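Local structure of aminotransferase class-III (5GHG) at residues V102-V107 / G268-S273; L254-E259 / I282-K287. The protein probably moves amino groups between amines or amino acids and carbonyl compounds, as a class-III transaminase that works through a vitamin B6 cofactor. The protein carries 1 engineered substitution. One frame throughout, in Å; residues are numbered along the deposited sequence.

Interaction 1 of 2, residues V102-V107 / G268-S273; sequences VSMAPV and GNLFGS
The ring of F271 packs against M104 and P106 at the turn where the chain leaves a helix, the carbonyl O of the first at its edge, the second obliquely. M104 O lies close to the ring plane, 3.6 Å from F271 CE2; there it faces the slightly positive aromatic hydrogens, a polar-to-aromatic approach that is probably mildly favourable. P106 brings its CD to 3.6 Å from F271 CD2, and the proline and phenylalanine side chains cross at about a right angle. Further along, P106 CG reaches the CB of S273 at 4.2 Å, a slacker touch, while the hydroxyl of S273 is engaged by E259. This is the tight, inner part of the contact: the partners from 268-273 here, F271 and S273, are both buried.

The M104-L270 pair makes up the more open part, for L270, unlike those two, is partly exposed. The methionine chain bends at its last torsion (chi3 74°) and swings the methyl CE across the fork of the leucine, 3.6 Å from L270 CD2 and 3.9 Å from L270 CD1. Nothing but van der Waals contact joins these two.

F271 is the N-cap residue of helix 272-275, and its backbone N donates to Q274 OE1 of that helix. Its ring also meets F264 with the planes at about 55°, and rests on L283 and M285 of strand 282-285. The contact therefore ties the C-terminal end of helix 93-104 to the start of helix 272-275, beside strands 282-285 and 297-301.

Interaction 2 of 2, residues L254-E259 / I282-K287; sequences LLIADE and ILVMSK. With PMP (4'-deoxy-4'-aminopyridoxal-5'-phosphate), chain C.
D258, paired with V284 on the adjacent strand, has its OD2 gripped by several groups: N1 of the PMP pyridine ring lies 2.8 Å from D258 OD2, and H152 ND1 and N122 ND2 both hydrogen-bond to that oxygen. CG stands anti to the backbone N (chi1 -173°), carrying the carboxylate out to the cofactor, and a hydrogen bond from V260 N to OD1 helps fix its rotation.

Strands 254-258 and 282-285 run parallel, 16° apart. A ladder of alternating bonds joins them: I282 N to L255 O is the longest at 3.3 Å, A257 N to I282 O and V284 N to A257 O follow, and E259 N to V284 O closes the row at 2.8 Å. A257 O also receives the CA-H of L283.

On the face with D258, I256 and I282 lie side by side, and I256 CG2 meets V284 CG2 at 4.0 Å; helix 118-135 packs on I256 and V284. L283 lies with A257 on the other face, and the aliphatic part of E259 crosses it at a slant, CG 3.8 Å from L283 CG. The buried carboxylate of E259 is turned to G272 and S273 at the start of helix 272-275.

Where the strands part, a water sits 2.8 Å from E259 O, probably donating to it, and accepts from S286 N. Beyond it, K287 bends at its last torsion (chi4 -91°) and brings NZ 3.3 Å from PMP N4A; T324 of the second subunit bonds to the same NZ. An aspartate facing the pyridine nitrogen and a lysine beside the amine, at and just beyond the C-terminal ends of parallel strands of one beta-alpha-beta unit, are typical of fold-type I PLP enzymes, in which such a lysine forms the internal aldimine.

Overall arrangement
The two interactions have their centres 11 Å apart, on the same side of the chain's centre, and their segments alternate along the chain: 102-107, 254-259, 268-273, 282-287. Strand 254-258, helix 272-275 and strand 282-285 follow one another, so interaction 1 grips the connection whose flanking strands interaction 2 pairs. E259 is the direct link: its OE2 lies 2.6 Å from S273 OG and its OE1 2.8 Å from G272 N, both probable hydrogen bonds. Interaction 2, in the seven-stranded sheet, holds two of the cofactor-pocket residues, D258 and K287, whereas the side chain of F271 is about 12 Å from PMP, so interaction 1 is not part of the cofactor pocket.

Interaction 1 of 2, residues V102-V107 / G268-S273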
ATOM      1  N   VAL B 102     -17.756  -7.383 -10.592  1.00  6.02           N
ATOM      2  CA  VAL B 102     -18.941  -6.654 -10.995  1.00  7.53           C
ATOM      3  C   VAL B 102     -20.151  -7.586 -10.969  1.00  8.09           C
ATOM      4  O   VAL B 102     -21.214  -7.232 -10.455  1.00  9.28           O
ATOM      5  CB  VAL B 102     -18.731  -6.001 -12.379  1.00  7.94           C
ATOM      6  CG1 VAL B 102     -20.052  -5.439 -12.937  1.00  9.40           C
ATOM      7  CG2 VAL B 102     -17.704  -4.883 -12.284  1.00  7.90           C
ATOM      8  N   SER B 103     -19.991  -8.803 -11.481  1.00  7.73           N
ATOM      9  CA  SER B 103     -21.124  -9.727 -11.540  1.00 11.44           C
ATOM     10  C   SER B 103     -21.599 -10.148 -10.157  1.00 11.71           C
ATOM     11  O   SER B 103     -22.764 -10.509  -9.994  1.00 13.92           O
ATOM     12  CB  SER B 103     -20.762 -10.961 -12.380  1.00 14.17           C
ATOM     13  OG  SER B 103     -19.958 -11.857 -11.637  1.00 15.13           O
ATOM     14  N   MET B 104     -20.727 -10.118  -9.154  1.00 10.13           N
ATOM     15  CA  MET B 104     -21.091 -10.515  -7.797  1.00 11.18           C
ATOM     16  C   MET B 104     -21.670  -9.383  -6.961  1.00  9.40           C
ATOM     17  O   MET B 104     -22.087  -9.627  -5.827  1.00  7.84           O
ATOM     18  CB  MET B 104     -19.860 -11.042  -7.032  1.00 10.53           C
ATOM     19  CG  MET B 104     -19.243 -12.334  -7.516  1.00 18.25           C
ATOM     20  SD  MET B 104     -17.633 -12.526  -6.640  1.00 18.14           S
ATOM     21  CE  MET B 104     -18.169 -12.968  -5.007  1.00 19.61           C
ATOM     22  N   ALA B 105     -21.646  -8.153  -7.452  1.00  9.31           N
ATOM     23  CA  ALA B 105     -21.919  -7.017  -6.590  1.00 11.23           C
ATOM     24  C   ALA B 105     -23.342  -7.097  -6.027  1.00 10.01           C
ATOM     25  O   ALA B 105     -24.271  -7.504  -6.731  1.00 10.98           O
ATOM     26  CB  ALA B 105     -21.720  -5.698  -7.340  1.00 10.99           C
ATOM     27  N   PRO B 106     -23.539  -6.686  -4.776  1.00 10.34           N
ATOM     28  CA  PRO B 106     -24.888  -6.732  -4.191  1.00 14.51           C
ATOM     29  C   PRO B 106     -25.851  -5.705  -4.781  1.00 14.97           C
ATOM     30  O   PRO B 106     -27.054  -5.829  -4.567  1.00 13.20           O
ATOM     31  CB  PRO B 106     -24.620  -6.448  -2.708  1.00 12.48           C
ATOM     32  CG  PRO B 106     -23.422  -5.528  -2.756  1.00 11.49           C
ATOM     33  CD  PRO B 106     -22.554  -6.110  -3.848  1.00 10.73           C
ATOM     34  N   VAL B 107     -25.343  -4.676  -5.448  1.00 13.28           N
ATOM     35  CA  VAL B 107     -26.142  -3.714  -6.203  1.00 11.29           C
ATOM     36  C   VAL B 107     -25.488  -3.555  -7.574  1.00  9.12           C
ATOM     37  O   VAL B 107     -24.324  -3.923  -7.762  1.00 10.44           O
ATOM     38  CB  VAL B 107     -26.252  -2.350  -5.491  1.00 13.84           C
ATOM     39  CG1 VAL B 107     -27.050  -2.469  -4.212  1.00 16.34           C
ATOM     40  CG2 VAL B 107     -24.866  -1.772  -5.212  1.00 12.47           C
ATOM     41  N   GLY B 268     -22.758 -13.455   7.195  1.00  8.39           N
ATOM     42  CA  GLY B 268     -23.896 -14.310   6.933  1.00 11.43           C
ATOM     43  C   GLY B 268     -24.486 -14.141   5.554  1.00 13.62           C
ATOM     44  O   GLY B 268     -25.407 -14.879   5.185  1.00 14.44           O
ATOM     45  N   ASN B 269     -24.006 -13.160   4.803  1.00  8.51           N
ATOM     46  CA  ASN B 269     -24.312 -13.034   3.382  1.00  9.74           C
ATOM     47  C   ASN B 269     -22.999 -12.760   2.665  1.00  9.36           C
ATOM     48  O   ASN B 269     -21.969 -12.505   3.301  1.00  6.70           O
ATOM     49  CB  ASN B 269     -25.324 -11.914   3.136  1.00  9.70           C
ATOM     50  CG  ASN B 269     -26.686 -12.248   3.703  1.00 14.37           C
ATOM     51  OD1 ASN B 269     -27.423 -13.017   3.116  1.00 13.82           O
ATOM     52  ND2 ASN B 269     -27.006 -11.697   4.868  1.00 11.26           N
ATOM     53  N   LEU B 270     -23.030 -12.807   1.339  1.00  7.11           N
ATOM     54  CA  LEU B 270     -21.824 -12.513   0.589  1.00  8.58           C
ATOM     55  C   LEU B 270     -21.215 -11.170   1.021  1.00  9.10           C
ATOM     56  O   LEU B 270     -20.015 -11.082   1.294  1.00  6.03           O
ATOM     57  CB  LEU B 270     -22.106 -12.529  -0.914  1.00 11.79           C
ATOM     58  CG  LEU B 270     -20.871 -12.467  -1.819  1.00 14.87           C
ATOM     59  CD1 LEU B 270     -19.930 -13.638  -1.541  1.00 12.06           C
ATOM     60  CD2 LEU B 270     -21.253 -12.428  -3.305  1.00 17.75           C
ATOM     61  N   PHE B 271     -22.051 -10.127   1.141  1.00  5.87           N
ATOM     62  CA  PHE B 271     -21.598  -8.795   1.527  1.00  5.88           C
ATOM     63  C   PHE B 271     -22.394  -8.251   2.701  1.00  7.15           C
ATOM     64  O   PHE B 271     -23.601  -8.505   2.831  1.00  5.46           O
ATOM     65  CB  PHE B 271     -21.684  -7.809   0.344  1.00  8.04           C
ATOM     66  CG  PHE B 271     -20.675  -8.062  -0.728  1.00  8.25           C
ATOM     67  CD1 PHE B 271     -19.357  -7.663  -0.550  1.00 10.23           C
ATOM     68  CD2 PHE B 271     -21.025  -8.713  -1.898  1.00  8.92           C
ATOM     69  CE1 PHE B 271     -18.398  -7.915  -1.528  1.00 15.66           C
ATOM     70  CE2 PHE B 271     -20.078  -8.953  -2.886  1.00 11.52           C
ATOM     71  CZ  PHE B 271     -18.763  -8.559  -2.693  1.00 11.96           C
ATOM     72  N   GLY B 272     -21.720  -7.494   3.562  1.00  5.64           N
ATOM     73  CA  GLY B 272     -22.400  -6.844   4.663  1.00  5.56           C
ATOM     74  C   GLY B 272     -23.474  -5.884   4.183  1.00  6.67           C
ATOM     75  O   GLY B 272     -24.452  -5.627   4.895  1.00  6.92           O
ATOM     76  N   SER B 273     -23.311  -5.348   2.979  1.00  5.29           N
ATOM     77  CA  SER B 273     -24.331  -4.471   2.422  1.00  6.62           C
ATOM     78  C   SER B 273     -25.664  -5.197   2.270  1.00  8.38           C
ATOM     79  O   SER B 273     -26.728  -4.590   2.435  1.00  7.70           O
ATOM     80  CB  SER B 273     -23.871  -3.913   1.079  1.00  7.50           C
ATOM     81  OG  SER B 273     -22.898  -2.905   1.263  1.00 11.72           O
TER

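Interaction 2 of 2, residues L254-E259 / I282-K287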
ATOM      1  N   LEU B 254     -22.974  10.680  -1.826  1.00  3.98           N
ATOM      2  CA  LEU B 254     -22.610   9.307  -2.190  1.00  4.74           C
ATOM      3  C   LEU B 254     -22.393   8.444  -0.948  1.00  5.19           C
ATOM      4  O   LEU B 254     -21.887   8.909   0.075  1.00  4.39           O
ATOM      5  CB  LEU B 254     -21.341   9.304  -3.039  1.00  3.54           C
ATOM      6  CG  LEU B 254     -21.330  10.046  -4.367  1.00  4.49           C
ATOM      7  CD1 LEU B 254     -19.922  10.115  -4.916  1.00  5.22           C
ATOM      8  CD2 LEU B 254     -22.273   9.354  -5.347  1.00  4.40           C
ATOM      9  N   LEU B 255     -22.766   7.169  -1.052  1.00  3.95           N
ATOM     10  CA  LEU B 255     -22.542   6.197   0.009  1.00  4.49           C
ATOM     11  C   LEU B 255     -21.404   5.255  -0.402  1.00  2.47           C
ATOM     12  O   LEU B 255     -21.503   4.574  -1.424  1.00  2.27           O
ATOM     13  CB  LEU B 255     -23.797   5.380   0.303  1.00  3.47           C
ATOM     14  CG  LEU B 255     -23.610   4.234   1.289  1.00  3.55           C
ATOM     15  CD1 LEU B 255     -23.134   4.748   2.642  1.00  3.06           C
ATOM     16  CD2 LEU B 255     -24.899   3.460   1.422  1.00  5.21           C
ATOM     17  N   ILE B 256     -20.344   5.230   0.396  1.00  2.29           N
ATOM     18  CA  ILE B 256     -19.230   4.307   0.229  1.00  2.61           C
ATOM     19  C   ILE B 256     -19.369   3.208   1.279  1.00  3.25           C
ATOM     20  O   ILE B 256     -19.338   3.494   2.477  1.00  3.77           O
ATOM     21  CB  ILE B 256     -17.873   5.012   0.399  1.00  3.09           C
ATOM     22  CG1 ILE B 256     -17.728   6.195  -0.564  1.00  2.00           C
ATOM     23  CG2 ILE B 256     -16.708   4.027   0.194  1.00  2.00           C
ATOM     24  CD1 ILE B 256     -16.612   7.130  -0.158  1.00  2.00           C
ATOM     25  N   ALA B 257     -19.528   1.960   0.838  1.00  2.06           N
ATOM     26  CA  ALA B 257     -19.536   0.826   1.737  1.00  3.44           C
ATOM     27  C   ALA B 257     -18.117   0.247   1.785  1.00  2.93           C
ATOM     28  O   ALA B 257     -17.615  -0.253   0.774  1.00  3.08           O
ATOM     29  CB  ALA B 257     -20.543  -0.237   1.288  1.00  5.37           C
ATOM     30  N   ASP B 258     -17.492   0.311   2.952  1.00  2.65           N
ATOM     31  CA  ASP B 258     -16.174  -0.277   3.157  1.00  4.03           C
ATOM     32  C   ASP B 258     -16.377  -1.727   3.597  1.00  3.14           C
ATOM     33  O   ASP B 258     -16.613  -1.997   4.777  1.00  3.71           O
ATOM     34  CB  ASP B 258     -15.382   0.509   4.195  1.00  4.31           C
ATOM     35  CG  ASP B 258     -13.939   0.024   4.316  1.00  6.16           C
ATOM     36  OD1 ASP B 258     -13.684  -1.140   3.956  1.00  6.31           O
ATOM     37  OD2 ASP B 258     -13.074   0.810   4.751  1.00  5.00           O
ATOM     38  N   GLU B 259     -16.290  -2.651   2.645  1.00  2.28           N
ATOM     39  CA  GLU B 259     -16.516  -4.077   2.894  1.00  4.83           C
ATOM     40  C   GLU B 259     -15.217  -4.858   3.038  1.00  4.32           C
ATOM     41  O   GLU B 259     -15.202  -6.062   2.812  1.00  5.17           O
ATOM     42  CB  GLU B 259     -17.367  -4.683   1.782  1.00  5.53           C
ATOM     43  CG  GLU B 259     -18.732  -4.055   1.661  1.00  8.18           C
ATOM     44  CD  GLU B 259     -19.834  -4.977   2.101  1.00 12.67           C
ATOM     45  OE1 GLU B 259     -19.540  -6.012   2.767  1.00 15.53           O
ATOM     46  OE2 GLU B 259     -20.998  -4.671   1.774  1.00  9.10           O
ATOM     47  N   ILE B 282     -20.339   3.089  -4.076  1.00  2.11           N
ATOM     48  CA  ILE B 282     -18.958   2.638  -4.168  1.00  2.05           C
ATOM     49  C   ILE B 282     -18.780   1.534  -3.125  1.00  2.93           C
ATOM     50  O   ILE B 282     -19.228   1.680  -1.983  1.00  3.94           O
ATOM     51  CB  ILE B 282     -17.968   3.795  -3.917  1.00  2.82           C
ATOM     52  CG1 ILE B 282     -18.206   4.943  -4.907  1.00  3.05           C
ATOM     53  CG2 ILE B 282     -16.493   3.311  -3.952  1.00  2.05           C
ATOM     54  CD1 ILE B 282     -17.311   6.158  -4.655  1.00  2.05           C
ATOM     55  N   LEU B 283     -18.122   0.442  -3.506  1.00  3.53           N
ATOM     56  CA  LEU B 283     -17.924  -0.694  -2.604  1.00  4.14           C
ATOM     57  C   LEU B 283     -16.440  -1.059  -2.608  1.00  3.77           C
ATOM     58  O   LEU B 283     -15.870  -1.282  -3.673  1.00  4.18           O
ATOM     59  CB  LEU B 283     -18.775  -1.896  -3.025  1.00  4.95           C
ATOM     60  CG  LEU B 283     -18.900  -3.033  -2.020  1.00 11.06           C
ATOM     61  CD1 LEU B 283     -20.229  -3.746  -2.200  1.00 14.30           C
ATOM     62  CD2 LEU B 283     -17.747  -4.022  -2.150  1.00  9.94           C
ATOM     63  N   VAL B 284     -15.836  -1.134  -1.420  1.00  2.49           N
ATOM     64  CA  VAL B 284     -14.397  -1.353  -1.256  1.00  2.18           C
ATOM     65  C   VAL B 284     -14.181  -2.744  -0.679  1.00  3.54           C
ATOM     66  O   VAL B 284     -14.838  -3.130   0.302  1.00  2.00           O
ATOM     67  CB  VAL B 284     -13.756  -0.282  -0.362  1.00  2.65           C
ATOM     68  CG1 VAL B 284     -12.217  -0.455  -0.331  1.00  2.19           C
ATOM     69  CG2 VAL B 284     -14.139   1.151  -0.795  1.00  2.00           C
ATOM     70  N   MET B 285     -13.246  -3.493  -1.270  1.00  3.87           N
ATOM     71  CA  MET B 285     -12.999  -4.875  -0.892  1.00  6.24           C
ATOM     72  C   MET B 285     -11.501  -5.121  -0.705  1.00  8.66           C
ATOM     73  O   MET B 285     -10.667  -4.479  -1.343  1.00  6.98           O
ATOM     74  CB  MET B 285     -13.501  -5.847  -1.957  1.00  4.77           C
ATOM     75  CG  MET B 285     -14.996  -5.829  -2.155  1.00 10.11           C
ATOM     76  SD  MET B 285     -15.425  -6.396  -3.828  1.00 13.67           S
ATOM     77  CE  MET B 285     -15.073  -4.928  -4.805  1.00 15.61           C
ATOM     78  N   SER B 286     -11.179  -6.067   0.171  1.00 10.55           N
ATOM     79  CA  SER B 286      -9.831  -6.586   0.280  1.00 11.32           C
ATOM     80  C   SER B 286      -9.867  -7.884   1.084  1.00 11.50           C
ATOM     81  O   SER B 286     -10.925  -8.518   1.189  1.00 11.86           O
ATOM     82  CB  SER B 286      -8.898  -5.555   0.920  1.00  6.81           C
ATOM     83  OG  SER B 286      -7.552  -6.029   0.939  1.00 11.51           O
ATOM     84  N   LYS B 287      -8.731  -8.287   1.641  1.00 10.30           N
ATOM     85  CA  LYS B 287      -8.702  -9.345   2.658  1.00  7.97           C
ATOM     86  C   LYS B 287      -9.261 -10.658   2.157  1.00  6.55           C
ATOM     87  O   LYS B 287      -8.540 -11.417   1.494  1.00  6.04           O
ATOM     88  CB  LYS B 287      -9.439  -8.895   3.912  1.00  8.91           C
ATOM     89  CG  LYS B 287      -8.634  -7.913   4.764  1.00  7.15           C
ATOM     90  CD  LYS B 287      -9.401  -7.593   6.045  1.00  8.04           C
ATOM     91  CE  LYS B 287      -8.922  -6.291   6.662  1.00 12.89           C
ATOM     92  NZ  LYS B 287      -7.855  -6.443   7.637  1.00 16.60           N
TER
HETATM   93  N1  PMP C 501     -10.975  -0.788   5.689  1.00  6.58           N
HETATM   94  C2  PMP C 501     -11.258  -1.694   6.665  1.00  5.51           C
HETATM   95  C2A PMP C 501     -12.681  -1.854   7.111  1.00  8.48           C
HETATM   96  C3  PMP C 501     -10.239  -2.450   7.283  1.00 12.04           C
HETATM   97  O3  PMP C 501     -10.582  -3.283   8.317  1.00 15.43           O
HETATM   98  C4  PMP C 501      -8.890  -2.300   6.844  1.00  9.85           C
HETATM   99  C4A PMP C 501      -7.737  -3.126   7.388  1.00 15.20           C
HETATM  100  N4A PMP C 501      -7.776  -3.369   8.807  1.00 20.42           N
HETATM  101  C5  PMP C 501      -8.643  -1.358   5.811  1.00  7.08           C
HETATM  102  C6  PMP C 501      -9.689  -0.671   5.214  1.00  4.82           C
HETATM  103  C5A PMP C 501      -7.263  -1.082   5.295  1.00  4.42           C
HETATM  104  O4P PMP C 501      -6.764  -2.214   4.580  1.00  8.47           O
HETATM  105  P   PMP C 501      -5.141  -2.430   4.471  1.00  9.27           P
HETATM  106  O1P PMP C 501      -4.524  -1.157   4.015  1.00  7.47           O
HETATM  107  O2P PMP C 501      -5.002  -3.563   3.470  1.00 10.53           O
HETATM  108  O3P PMP C 501      -4.608  -2.791   5.839  1.00  7.89           O
HETATM  109  O   HOH W   1     -13.587  -7.551   1.033  1.00  6.81           O